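N-carbamoylsarcosine amidase related protein (PDB 3EEF) binds zinc and probably hydrolyses N-carbamoylsarcosine or a related amide, as a member of the isochorismatase-like cysteine hydrolase family. Local coordinates at residues Leu5-Met10 against Val114-Asp119; Pro30-Ile35 against Asp77-Ser82; Ser94-Thr99 against Ala129-Arg134; Ile138-Asp143 against Tyr161-Lys166. All blocks are in the same frame, centred on the assembly; numbering follows the deposited sequence.

Interaction 1 of 4, residues Leu5-Met10 against Val114-Asp119; sequences LVVVDM and VLIGLD
Val6 N meets Val114 O at 2.8 Å, the first of the places where flat peptide groups of Leu5-Met10 and Val114-Asp119 join through N-H and C=O; Leu5, Val7, Val114 and Ile116 lie on one face of the sheet, Val6 and Leu115 on the other face. These neighbouring parallel strands form the middle of the isochorismatase-like alpha/beta sheet. Four backbone hydrogen bonds alternate along them: after Val6 N to Val114 O come Ile116 N to Val6 O, Val8 N to Ile116 O, and Leu118 N to Val8 O, so pairing continues past the corner at Gly117. On the first face, Leu5 CD1 rests 3.8 Å from Val114 CG1. Beyond it, Val7 and Ile116 lie side by side, CG1 to CG1 at 4.0 Å; with chi1 at 70°, Ile116 CG1 is wedged between its own N and C. On the other face, Val6 CB meets Leu115 CD2. Past the strand, Asp9 CB packs 3.5 Å from Leu118 O, while its OD1 accepts from the N of the zinc ligand Asp50, tying the strand end to the metal site. A CB on Gly117 would collide with Val8 O. SE of selenomethionine Met10 lies 3.7 Å from Gly117 CA.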
loop_
_atom_site.group_PDB
_atom_site.type_symbol
_atom_site.label_atom_id
_atom_site.label_comp_id
_atom_site.label_asym_id
_atom_site.label_seq_id
_atom_site.Cartn_x
_atom_site.Cartn_y
_atom_site.Cartn_z
ATOM N N LEU A 5 5.598 -19.760 6.970
ATOM C CA LEU A 5 6.984 -19.453 7.304
ATOM C C LEU A 5 7.540 -18.453 6.288
ATOM O O LEU A 5 7.453 -18.678 5.089
ATOM C CB LEU A 5 7.829 -20.722 7.339
ATOM C CG LEU A 5 9.313 -20.564 7.591
ATOM C CD1 LEU A 5 9.617 -20.177 9.082
ATOM C CD2 LEU A 5 10.009 -21.856 7.149
ATOM N N VAL A 6 8.070 -17.342 6.793
ATOM C CA VAL A 6 8.677 -16.307 5.970
ATOM C C VAL A 6 10.166 -16.332 6.251
ATOM O O VAL A 6 10.573 -16.131 7.394
ATOM C CB VAL A 6 8.075 -14.901 6.245
ATOM C CG1 VAL A 6 8.730 -13.849 5.374
ATOM C CG2 VAL A 6 6.584 -14.911 5.988
ATOM N N VAL A 7 10.957 -16.633 5.218
ATOM C CA VAL A 7 12.402 -16.820 5.348
ATOM C C VAL A 7 13.109 -15.607 4.780
ATOM O O VAL A 7 13.196 -15.450 3.541
ATOM C CB VAL A 7 12.911 -18.070 4.595
ATOM C CG1 VAL A 7 14.349 -18.276 4.927
ATOM C CG2 VAL A 7 12.106 -19.361 4.956
ATOM N N VAL A 8 13.628 -14.756 5.668
ATOM C CA VAL A 8 14.135 -13.432 5.253
ATOM C C VAL A 8 15.647 -13.384 4.888
ATOM O O VAL A 8 16.479 -13.629 5.738
ATOM C CB VAL A 8 13.842 -12.353 6.341
ATOM C CG1 VAL A 8 14.235 -10.945 5.819
ATOM C CG2 VAL A 8 12.328 -12.413 6.794
ATOM N N ASP A 9 15.968 -13.092 3.621
ATOM C CA ASP A 9 17.353 -12.787 3.188
ATOM C C ASP A 9 18.416 -13.837 3.497
ATOM O O ASP A 9 19.588 -13.503 3.758
ATOM C CB ASP A 9 17.813 -11.410 3.734
ATOM C CG ASP A 9 17.232 -10.236 2.939
ATOM O OD1 ASP A 9 17.080 -10.338 1.688
ATOM O OD2 ASP A 9 16.928 -9.201 3.578
HETATM N N MSE A 10 18.052 -15.106 3.420
HETATM C CA MSE A 10 19.048 -16.157 3.599
HETATM C C MSE A 10 19.772 -16.325 2.266
HETATM O O MSE A 10 19.600 -17.334 1.587
HETATM C CB MSE A 10 18.402 -17.468 4.050
HETATM C CG MSE A 10 17.776 -17.425 5.450
HETATM SE SE MSE A 10 19.072 -17.233 6.876
HETATM C CE MSE A 10 19.687 -19.091 7.053
ATOM N N VAL A 114 5.584 -16.939 10.818
ATOM C CA VAL A 114 6.782 -17.384 11.544
ATOM C C VAL A 114 7.970 -16.860 10.807
ATOM O O VAL A 114 8.110 -17.105 9.611
ATOM C CB VAL A 114 6.874 -18.908 11.626
ATOM C CG1 VAL A 114 8.106 -19.300 12.431
ATOM C CG2 VAL A 114 5.602 -19.454 12.254
ATOM N N LEU A 115 8.810 -16.119 11.510
ATOM C CA LEU A 115 9.908 -15.358 10.883
ATOM C C LEU A 115 11.279 -15.945 11.214
ATOM O O LEU A 115 11.610 -16.145 12.367
ATOM C CB LEU A 115 9.882 -13.905 11.375
ATOM C CG LEU A 115 8.645 -13.088 11.087
ATOM C CD1 LEU A 115 8.778 -11.686 11.703
ATOM C CD2 LEU A 115 8.427 -13.007 9.577
ATOM N N ILE A 116 12.066 -16.225 10.194
ATOM C CA ILE A 116 13.453 -16.570 10.379
ATOM C C ILE A 116 14.302 -15.828 9.342
ATOM O O ILE A 116 13.767 -15.322 8.334
ATOM C CB ILE A 116 13.651 -18.101 10.251
ATOM C CG1 ILE A 116 13.451 -18.587 8.820
ATOM C CG2 ILE A 116 12.691 -18.847 11.194
ATOM C CD1 ILE A 116 13.704 -20.096 8.667
ATOM N N GLY A 117 15.610 -15.749 9.595
ATOM C CA GLY A 117 16.574 -15.199 8.626
ATOM C C GLY A 117 17.341 -13.977 9.112
ATOM O O GLY A 117 17.515 -13.775 10.304
ATOM N N LEU A 118 17.726 -13.133 8.166
ATOM C CA LEU A 118 18.655 -12.022 8.368
ATOM C C LEU A 118 18.000 -10.662 8.182
ATOM O O LEU A 118 17.443 -10.384 7.112
ATOM C CB LEU A 118 19.814 -12.138 7.352
ATOM C CG LEU A 118 20.428 -13.514 7.435
ATOM C CD1 LEU A 118 21.594 -13.606 6.514
ATOM C CD2 LEU A 118 20.766 -13.882 8.927
ATOM N N ASP A 119 18.032 -9.803 9.202
ATOM C CA ASP A 119 18.440 -10.138 10.570
ATOM C C ASP A 119 17.504 -9.469 11.548
ATOM O O ASP A 119 16.661 -8.648 11.157
ATOM C CB ASP A 119 19.897 -9.722 10.835
ATOM C CG ASP A 119 20.195 -8.315 10.413
ATOM O OD1 ASP A 119 19.529 -7.408 10.954
ATOM O OD2 ASP A 119 21.110 -8.122 9.580
#

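Interaction 2 of 4, residues Pro30-Ile35 against Asp77-Ser82; sequences PARKVI and DEIRPS
Apolar contact between Ile79 and the helical residues Ala31, Arg32 and Ile35 makes up most of this join. Both branches of Ile79 are used. Its CG2 sits 3.7 Å from Arg32 CB and equally near Arg32 CA, so the aliphatic base of a charged side chain provides the apolar surface. Its other arm, CG1 placed between N and the carbonyl carbon (chi1 56°), carries CD1 to 3.8 Å from Ile35 CD1; the two isoleucine side chains cross at about a right angle. Ala31 CB lies farther from Ile79 CD1, at 4.5 Å.

Polar groups stay at the margin, and no hydrogen bond links the two segments. Arg32 runs out past Glu78, whose CB lies at the edge of the guanidinium near its plane, but Arg32 NH1 and Glu78 OE2 are 6.8 Å apart, too far for a salt bridge. Glu78 OE1 bonds His16 instead.

Within the segments, Ile35 N donates to Ala31 O in the helix. In the loop, Arg80 N donates to Asp77 O, and Arg80 NH1 forms a 3.0 Å salt bridge with Asp77 OD1.

Ile35 also packs on Leu5 and Val7 of strand 3-8, and Ile79 on Met10. The geometry is that of an alpha/beta sandwich of the isochorismatase type, where helix 22-40 covers the sheet and the loop leading to strand 86-90 packs against the side of that helix.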
loop_
_atom_site.group_PDB
_atom_site.type_symbol
_atom_site.label_atom_id
_atom_site.label_comp_id
_atom_site.label_asym_id
_atom_site.label_seq_id
_atom_site.Cartn_x
_atom_site.Cartn_y
_atom_site.Cartn_z
ATOM N N PRO A 30 19.375 -24.469 12.051
ATOM C CA PRO A 30 18.017 -24.168 12.530
ATOM C C PRO A 30 17.011 -23.764 11.444
ATOM O O PRO A 30 15.848 -24.175 11.503
ATOM C CB PRO A 30 18.241 -23.024 13.518
ATOM C CG PRO A 30 19.614 -23.337 14.095
ATOM C CD PRO A 30 20.407 -23.850 12.906
ATOM N N ALA A 31 17.450 -22.992 10.465
ATOM C CA ALA A 31 16.571 -22.559 9.384
ATOM C C ALA A 31 16.094 -23.747 8.540
ATOM O O ALA A 31 14.905 -23.881 8.247
ATOM C CB ALA A 31 17.271 -21.505 8.500
ATOM N N ARG A 32 17.037 -24.593 8.147
ATOM C CA ARG A 32 16.742 -25.829 7.424
ATOM C C ARG A 32 15.754 -26.694 8.201
ATOM O O ARG A 32 14.853 -27.283 7.618
ATOM C CB ARG A 32 18.033 -26.621 7.159
ATOM C CG ARG A 32 17.811 -28.015 6.535
ATOM C CD ARG A 32 19.131 -28.675 6.101
ATOM N NE ARG A 32 20.014 -28.929 7.250
ATOM C CZ ARG A 32 21.231 -28.405 7.443
ATOM N NH1 ARG A 32 21.800 -27.575 6.560
ATOM N NH2 ARG A 32 21.902 -28.732 8.546
ATOM N N LYS A 33 15.939 -26.754 9.515
ATOM C CA LYS A 33 15.073 -27.546 10.387
ATOM C C LYS A 33 13.660 -26.985 10.398
ATOM O O LYS A 33 12.695 -27.725 10.280
ATOM C CB LYS A 33 15.658 -27.551 11.800
ATOM C CG LYS A 33 14.871 -28.326 12.843
ATOM C CD LYS A 33 15.725 -28.482 14.129
ATOM C CE LYS A 33 15.498 -29.819 14.843
ATOM N NZ LYS A 33 16.454 -30.025 16.001
ATOM N N VAL A 34 13.547 -25.662 10.523
ATOM C CA VAL A 34 12.233 -25.004 10.523
ATOM C C VAL A 34 11.588 -25.140 9.152
ATOM O O VAL A 34 10.424 -25.539 9.030
ATOM C CB VAL A 34 12.338 -23.532 10.911
ATOM C CG1 VAL A 34 10.984 -22.807 10.713
ATOM C CG2 VAL A 34 12.817 -23.417 12.365
ATOM N N ILE A 35 12.357 -24.862 8.113
ATOM C CA ILE A 35 11.825 -24.989 6.770
ATOM C C ILE A 35 11.285 -26.411 6.527
ATOM O O ILE A 35 10.161 -26.584 6.037
ATOM C CB ILE A 35 12.878 -24.622 5.712
ATOM C CG1 ILE A 35 13.188 -23.115 5.777
ATOM C CG2 ILE A 35 12.377 -24.953 4.338
ATOM C CD1 ILE A 35 14.459 -22.684 5.005
ATOM N N ASP A 77 22.431 -22.552 -1.009
ATOM C CA ASP A 77 22.127 -23.925 -1.471
ATOM C C ASP A 77 21.687 -24.825 -0.348
ATOM O O ASP A 77 20.843 -25.685 -0.540
ATOM C CB ASP A 77 23.335 -24.556 -2.182
ATOM C CG ASP A 77 23.613 -23.910 -3.523
ATOM O OD1 ASP A 77 22.636 -23.488 -4.192
ATOM O OD2 ASP A 77 24.792 -23.818 -3.908
ATOM N N GLU A 78 22.240 -24.597 0.835
ATOM C CA GLU A 78 21.876 -25.366 2.027
ATOM C C GLU A 78 20.357 -25.491 2.219
ATOM O O GLU A 78 19.873 -26.542 2.629
ATOM C CB GLU A 78 22.504 -24.742 3.281
ATOM C CG GLU A 78 24.037 -24.910 3.382
ATOM C CD GLU A 78 24.811 -23.858 2.623
ATOM O OE1 GLU A 78 24.313 -23.351 1.601
ATOM O OE2 GLU A 78 25.930 -23.535 3.050
ATOM N N ILE A 79 19.621 -24.411 1.928
ATOM C CA ILE A 79 18.147 -24.376 2.071
ATOM C C ILE A 79 17.492 -23.974 0.748
ATOM O O ILE A 79 16.557 -23.209 0.704
ATOM C CB ILE A 79 17.703 -23.447 3.232
ATOM C CG1 ILE A 79 18.265 -22.020 3.060
ATOM C CG2 ILE A 79 18.150 -24.024 4.571
ATOM C CD1 ILE A 79 17.726 -21.043 4.066
ATOM N N ARG A 80 18.038 -24.495 -0.337
ATOM C CA ARG A 80 17.508 -24.297 -1.655
ATOM C C ARG A 80 16.003 -24.444 -1.621
ATOM O O ARG A 80 15.467 -25.342 -0.965
ATOM C CB ARG A 80 18.099 -25.345 -2.595
ATOM C CG ARG A 80 18.256 -24.895 -4.020
ATOM C CD ARG A 80 18.552 -26.080 -4.972
ATOM N NE ARG A 80 19.414 -27.115 -4.381
ATOM C CZ ARG A 80 20.753 -27.112 -4.371
ATOM N NH1 ARG A 80 21.448 -26.106 -4.909
ATOM N NH2 ARG A 80 21.408 -28.128 -3.802
ATOM N N PRO A 81 15.303 -23.554 -2.315
ATOM C CA PRO A 81 13.867 -23.695 -2.290
ATOM C C PRO A 81 13.420 -24.880 -3.144
ATOM O O PRO A 81 14.062 -25.172 -4.153
ATOM C CB PRO A 81 13.368 -22.367 -2.876
ATOM C CG PRO A 81 14.562 -21.463 -2.870
ATOM C CD PRO A 81 15.727 -22.345 -3.030
ATOM N N SER A 82 12.345 -25.541 -2.703
ATOM C CA SER A 82 11.704 -26.646 -3.413
ATOM C C SER A 82 10.512 -26.175 -4.210
ATOM O O SER A 82 10.091 -25.025 -4.123
ATOM C CB SER A 82 11.159 -27.700 -2.428
ATOM O OG SER A 82 12.183 -28.318 -1.678
#

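Interaction 3 of 4, residues Ser94-Thr99 against Ala129-Arg134; sequences SGFYGT and ADALYR
Ser94 and Phe96 both meet Asp130, joining a loop closed by an ST turn to helix 123-133 of the alpha/beta fold. Ser94 OG donates to Asp130 OD2; the modelled 2.4 Å is very short, so the exact length is doubtful. The Phe96 ring slides past Asp130, CD2 to Asp130 CB at 3.2 Å, with its plane 86° from the carboxylate, and CE2 lies 3.6 Å from Ala131 N. Toward the helix end, Arg134 CD comes 3.7 Å from Phe96 CD1, and the guanidinium is tilted only 22° from the ring, one face lying over Phe96 CB. An alanine in place of Phe96 would probably open a gap between Asp130 CB, Ala131 and Arg134 CD, leaving the arginine's CD without its ring neighbour.

In the second shell, Ser94 OG, anti to its backbone N (chi1 176°), accepts from Phe96 N at 3.0 Å, which defines the turn. Leu101 and Leu105 of helix 101-107 also pack on Phe96. Tyr97 meets the ring of Tyr133 of a second subunit, and Tyr133 that of its Tyr97. Arg134 is fixed through Asp130: NH1 bridges to OD1 (3.3 Å), and Arg134 N and NH1 grip Asp130 O from opposite faces of its plane, NH1 at 2.9 Å.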
loop_
_atom_site.group_PDB
_atom_site.type_symbol
_atom_site.label_atom_id
_atom_site.label_comp_id
_atom_site.label_asym_id
_atom_site.label_seq_id
_atom_site.Cartn_x
_atom_site.Cartn_y
_atom_site.Cartn_z
ATOM N N SER A 94 11.504 -4.442 4.594
ATOM C CA SER A 94 10.335 -5.279 4.801
ATOM C C SER A 94 10.012 -6.195 3.630
ATOM O O SER A 94 9.936 -5.750 2.480
ATOM C CB SER A 94 9.100 -4.425 5.071
ATOM O OG SER A 94 7.965 -5.269 5.181
ATOM N N GLY A 95 9.753 -7.460 3.936
ATOM C CA GLY A 95 9.252 -8.418 2.950
ATOM C C GLY A 95 7.925 -8.081 2.309
ATOM O O GLY A 95 7.564 -8.683 1.299
ATOM N N PHE A 96 7.188 -7.125 2.889
ATOM C CA PHE A 96 5.894 -6.712 2.354
ATOM C C PHE A 96 5.957 -5.556 1.384
ATOM O O PHE A 96 5.082 -5.441 0.525
ATOM C CB PHE A 96 4.972 -6.270 3.471
ATOM C CG PHE A 96 4.524 -7.382 4.370
ATOM C CD1 PHE A 96 3.358 -8.098 4.089
ATOM C CD2 PHE A 96 5.234 -7.702 5.515
ATOM C CE1 PHE A 96 2.906 -9.146 4.950
ATOM C CE2 PHE A 96 4.791 -8.780 6.387
ATOM C CZ PHE A 96 3.639 -9.482 6.084
ATOM N N TYR A 97 6.953 -4.674 1.518
ATOM C CA TYR A 97 6.964 -3.474 0.697
ATOM C C TYR A 97 7.265 -3.747 -0.770
ATOM O O TYR A 97 8.364 -4.244 -1.160
ATOM C CB TYR A 97 7.927 -2.412 1.194
ATOM C CG TYR A 97 7.600 -1.071 0.522
ATOM C CD1 TYR A 97 8.384 -0.562 -0.511
ATOM C CD2 TYR A 97 6.459 -0.367 0.872
ATOM C CE1 TYR A 97 8.068 0.624 -1.137
ATOM C CE2 TYR A 97 6.142 0.826 0.251
ATOM C CZ TYR A 97 6.963 1.299 -0.755
ATOM O OH TYR A 97 6.673 2.473 -1.365
ATOM N N GLY A 98 6.293 -3.379 -1.593
ATOM C CA GLY A 98 6.393 -3.592 -3.027
ATOM C C GLY A 98 6.376 -5.045 -3.460
ATOM O O GLY A 98 6.873 -5.366 -4.547
ATOM N N THR A 99 5.866 -5.937 -2.607
ATOM C CA THR A 99 5.836 -7.372 -2.926
ATOM C C THR A 99 4.415 -7.894 -2.897
ATOM O O THR A 99 3.481 -7.199 -2.519
ATOM C CB THR A 99 6.709 -8.242 -1.956
ATOM O OG1 THR A 99 6.085 -8.396 -0.665
ATOM C CG2 THR A 99 8.113 -7.653 -1.765
ATOM N N ALA A 129 7.143 -5.703 11.715
ATOM C CA ALA A 129 6.366 -4.473 11.826
ATOM C C ALA A 129 5.191 -4.483 10.871
ATOM O O ALA A 129 4.033 -4.238 11.259
ATOM C CB ALA A 129 7.281 -3.247 11.548
ATOM N N ASP A 130 5.482 -4.779 9.621
ATOM C CA ASP A 130 4.427 -4.785 8.597
ATOM C C ASP A 130 3.382 -5.864 8.815
ATOM O O ASP A 130 2.234 -5.674 8.439
ATOM C CB ASP A 130 5.017 -4.941 7.215
ATOM C CG ASP A 130 5.417 -3.608 6.592
ATOM O OD1 ASP A 130 4.841 -2.567 6.990
ATOM O OD2 ASP A 130 6.300 -3.615 5.697
ATOM N N ALA A 131 3.810 -7.013 9.351
ATOM C CA ALA A 131 2.940 -8.138 9.706
ATOM C C ALA A 131 1.919 -7.684 10.724
ATOM O O ALA A 131 0.727 -7.936 10.580
ATOM C CB ALA A 131 3.795 -9.274 10.299
ATOM N N LEU A 132 2.407 -6.978 11.749
ATOM C CA LEU A 132 1.568 -6.392 12.780
ATOM C C LEU A 132 0.517 -5.449 12.250
ATOM O O LEU A 132 -0.639 -5.584 12.559
ATOM C CB LEU A 132 2.412 -5.646 13.796
ATOM C CG LEU A 132 1.597 -5.209 15.026
ATOM C CD1 LEU A 132 1.015 -6.448 15.739
ATOM C CD2 LEU A 132 2.463 -4.426 15.950
ATOM N N TYR A 133 0.921 -4.459 11.470
ATOM C CA TYR A 133 -0.028 -3.546 10.831
ATOM C C TYR A 133 -1.154 -4.304 10.091
ATOM O O TYR A 133 -2.301 -3.865 10.037
ATOM C CB TYR A 133 0.679 -2.681 9.806
ATOM C CG TYR A 133 1.860 -1.826 10.280
ATOM C CD1 TYR A 133 2.232 -1.750 11.618
ATOM C CD2 TYR A 133 2.565 -1.055 9.367
ATOM C CE1 TYR A 133 3.280 -0.960 12.021
ATOM C CE2 TYR A 133 3.612 -0.249 9.762
ATOM C CZ TYR A 133 3.964 -0.212 11.087
ATOM O OH TYR A 133 5.012 0.557 11.493
ATOM N N ARG A 134 -0.795 -5.420 9.479
ATOM C CA ARG A 134 -1.743 -6.217 8.719
ATOM C C ARG A 134 -2.400 -7.319 9.580
ATOM O O ARG A 134 -2.925 -8.278 9.036
ATOM C CB ARG A 134 -1.011 -6.852 7.530
ATOM C CG ARG A 134 -0.670 -5.874 6.449
ATOM C CD ARG A 134 0.467 -6.346 5.581
ATOM N NE ARG A 134 0.760 -5.307 4.619
ATOM C CZ ARG A 134 1.493 -4.229 4.851
ATOM N NH1 ARG A 134 2.077 -4.026 6.026
ATOM N NH2 ARG A 134 1.627 -3.327 3.890
#

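Interaction 4 of 4, residues Ile138-Asp143 against Tyr161-Lys166; sequences IIVVED and YGATVK
Ile138 and Val140 press against Ala163 at the buried side of this parallel pair, the last two strands of the chain's sheet, joined by a beta-alpha-beta crossover through helix 153-161. Ile138 CG2 and Ala163 CB stand 3.8 Å apart, and Val140 CG2 lies 4.1 Å from Ala163 CB. Ile138 CD1 reaches Tyr161 CB at 3.9 Å, the two side chains crossing obliquely. Phe157 of the crossover helix packs on Val140 and Ala163.

Backbone bonds alternate down the pair: Thr164 N to Ile138 O, Val140 N to Thr164 O, Lys166 N to Val140 O (2.9 Å), and Glu142 N to Lys166 O, the last bent to 142° at the hydrogen as the chain turns.

The face of Ile139, Thr164 and Lys166 is more open to solvent. There Ile139 CG1 lies 3.5 Å from Thr164 OG1, and Lys166 CG is 4.0 Å from Ile139 CG2, while the rest of the lysine chain extends toward solvent. At the strand end, on the Val165 side, Glu142, with CG between N and the carbonyl carbon (chi1 62°), crosses Val165 at about a right angle, CB to CG1 at 3.7 Å, while OE2 pairs with Arg167 and OE1 with Lys154. An alanine at Glu142 would probably leave Arg167 and Lys154 without that shared negative mate.

The chemistry implies a strand pair held mainly by main-chain bonds, packed by apolar groups on the helix side, with charged side chains at the rim.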
loop_
_atom_site.group_PDB
_atom_site.type_symbol
_atom_site.label_atom_id
_atom_site.label_comp_id
_atom_site.label_asym_id
_atom_site.label_seq_id
_atom_site.Cartn_x
_atom_site.Cartn_y
_atom_site.Cartn_z
ATOM N N ILE A 138 2.675 -12.978 15.309
ATOM C CA ILE A 138 4.072 -13.094 14.966
ATOM C C ILE A 138 4.828 -14.055 15.874
ATOM O O ILE A 138 4.735 -13.956 17.096
ATOM C CB ILE A 138 4.784 -11.724 15.028
ATOM C CG1 ILE A 138 4.105 -10.709 14.065
ATOM C CG2 ILE A 138 6.295 -11.905 14.701
ATOM C CD1 ILE A 138 4.367 -9.182 14.341
ATOM N N ILE A 139 5.612 -14.942 15.262
ATOM C CA ILE A 139 6.496 -15.840 15.955
ATOM C C ILE A 139 7.851 -15.672 15.319
ATOM O O ILE A 139 7.949 -15.570 14.096
ATOM C CB ILE A 139 6.036 -17.334 15.770
ATOM C CG1 ILE A 139 4.646 -17.539 16.398
ATOM C CG2 ILE A 139 7.073 -18.331 16.336
ATOM C CD1 ILE A 139 4.060 -18.947 16.165
ATOM N N VAL A 140 8.888 -15.635 16.148
ATOM C CA VAL A 140 10.266 -15.578 15.700
ATOM C C VAL A 140 11.071 -16.762 16.261
ATOM O O VAL A 140 10.986 -17.065 17.433
ATOM C CB VAL A 140 10.911 -14.267 16.166
ATOM C CG1 VAL A 140 12.309 -14.109 15.549
ATOM C CG2 VAL A 140 10.030 -13.105 15.794
ATOM N N VAL A 141 11.825 -17.445 15.408
ATOM C CA VAL A 141 12.659 -18.568 15.821
ATOM C C VAL A 141 14.065 -18.089 16.156
ATOM O O VAL A 141 14.897 -18.014 15.274
ATOM C CB VAL A 141 12.692 -19.631 14.717
ATOM C CG1 VAL A 141 13.470 -20.886 15.158
ATOM C CG2 VAL A 141 11.263 -19.976 14.330
ATOM N N GLU A 142 14.309 -17.779 17.434
ATOM C CA GLU A 142 15.522 -17.089 17.876
ATOM C C GLU A 142 16.829 -17.633 17.298
ATOM O O GLU A 142 17.662 -16.858 16.841
ATOM C CB GLU A 142 15.616 -17.014 19.408
ATOM C CG GLU A 142 15.681 -18.358 20.143
ATOM C CD GLU A 142 15.752 -18.234 21.688
ATOM O OE1 GLU A 142 15.887 -17.123 22.243
ATOM O OE2 GLU A 142 15.663 -19.279 22.360
ATOM N N ASP A 143 16.974 -18.953 17.270
ATOM C CA ASP A 143 18.214 -19.587 16.829
ATOM C C ASP A 143 18.325 -19.604 15.338
ATOM O O ASP A 143 19.389 -19.918 14.789
ATOM C CB ASP A 143 18.398 -21.020 17.401
ATOM C CG ASP A 143 17.251 -21.942 17.077
ATOM O OD1 ASP A 143 16.081 -21.488 17.064
ATOM O OD2 ASP A 143 17.520 -23.134 16.834
ATOM N N TYR A 161 6.251 -5.774 19.065
ATOM C CA TYR A 161 5.413 -6.483 18.111
ATOM C C TYR A 161 4.599 -7.614 18.735
ATOM O O TYR A 161 4.013 -8.406 17.996
ATOM C CB TYR A 161 6.288 -7.047 16.975
ATOM C CG TYR A 161 7.122 -5.990 16.325
ATOM C CD1 TYR A 161 6.543 -4.805 15.854
ATOM C CD2 TYR A 161 8.481 -6.139 16.201
ATOM C CE1 TYR A 161 7.304 -3.820 15.286
ATOM C CE2 TYR A 161 9.268 -5.137 15.609
ATOM C CZ TYR A 161 8.673 -3.999 15.162
ATOM O OH TYR A 161 9.434 -3.019 14.601
ATOM N N GLY A 162 4.586 -7.712 20.071
ATOM C CA GLY A 162 3.924 -8.806 20.773
ATOM C C GLY A 162 4.328 -10.183 20.295
ATOM O O GLY A 162 3.566 -11.135 20.446
ATOM N N ALA A 163 5.527 -10.310 19.718
ATOM C CA ALA A 163 5.984 -11.595 19.153
ATOM C C ALA A 163 6.196 -12.611 20.246
ATOM O O ALA A 163 6.590 -12.254 21.371
ATOM C CB ALA A 163 7.281 -11.445 18.369
ATOM N N THR A 164 5.925 -13.878 19.932
ATOM C CA THR A 164 6.340 -14.948 20.808
ATOM C C THR A 164 7.587 -15.566 20.191
ATOM O O THR A 164 7.631 -15.826 18.986
ATOM C CB THR A 164 5.264 -16.011 20.968
ATOM O OG1 THR A 164 5.081 -16.658 19.711
ATOM C CG2 THR A 164 3.947 -15.414 21.405
ATOM N N VAL A 165 8.574 -15.848 21.037
ATOM C CA VAL A 165 9.876 -16.343 20.620
ATOM C C VAL A 165 9.967 -17.859 20.860
ATOM O O VAL A 165 9.636 -18.338 21.931
ATOM C CB VAL A 165 10.977 -15.624 21.425
ATOM C CG1 VAL A 165 12.356 -16.086 20.995
ATOM C CG2 VAL A 165 10.835 -14.099 21.294
ATOM N N LYS A 166 10.411 -18.608 19.860
ATOM C CA LYS A 166 10.534 -20.054 19.953
ATOM C C LYS A 166 11.922 -20.479 19.520
ATOM O O LYS A 166 12.657 -19.671 18.959
ATOM C CB LYS A 166 9.504 -20.736 19.045
ATOM C CG LYS A 166 8.044 -20.566 19.488
ATOM C CD LYS A 166 7.784 -21.161 20.868
ATOM C CE LYS A 166 6.294 -21.403 21.117
ATOM N NZ LYS A 166 6.008 -21.569 22.578
#

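How the interactions relate
Interaction 1 is the core of the set, wholly buried, its centre about 2 Å from that of the chain; the centres of the other three lie 11 to 12 Å out. Interactions 1 and 4 share one chemistry, parallel strand pairing, and one sheet: Leu115 N probably bonds Ile139 O, and Ile116 packs on Val141. The rim of interaction 4 carries exposed or partly exposed charged residues (Lys166, Glu142), whereas every touching residue of interaction 1 is buried. Interaction 2 joins helix to loop mainly by apolar contact, without a hydrogen bond across it, and touches interaction 1 where Met10 meets Ile79. Interaction 3, across the chain centre from interaction 2, depends instead on a carboxylate, a hydroxyl and an aromatic ring. It meets interaction 4 through Ala129 and Tyr161, and both reach the second subunit.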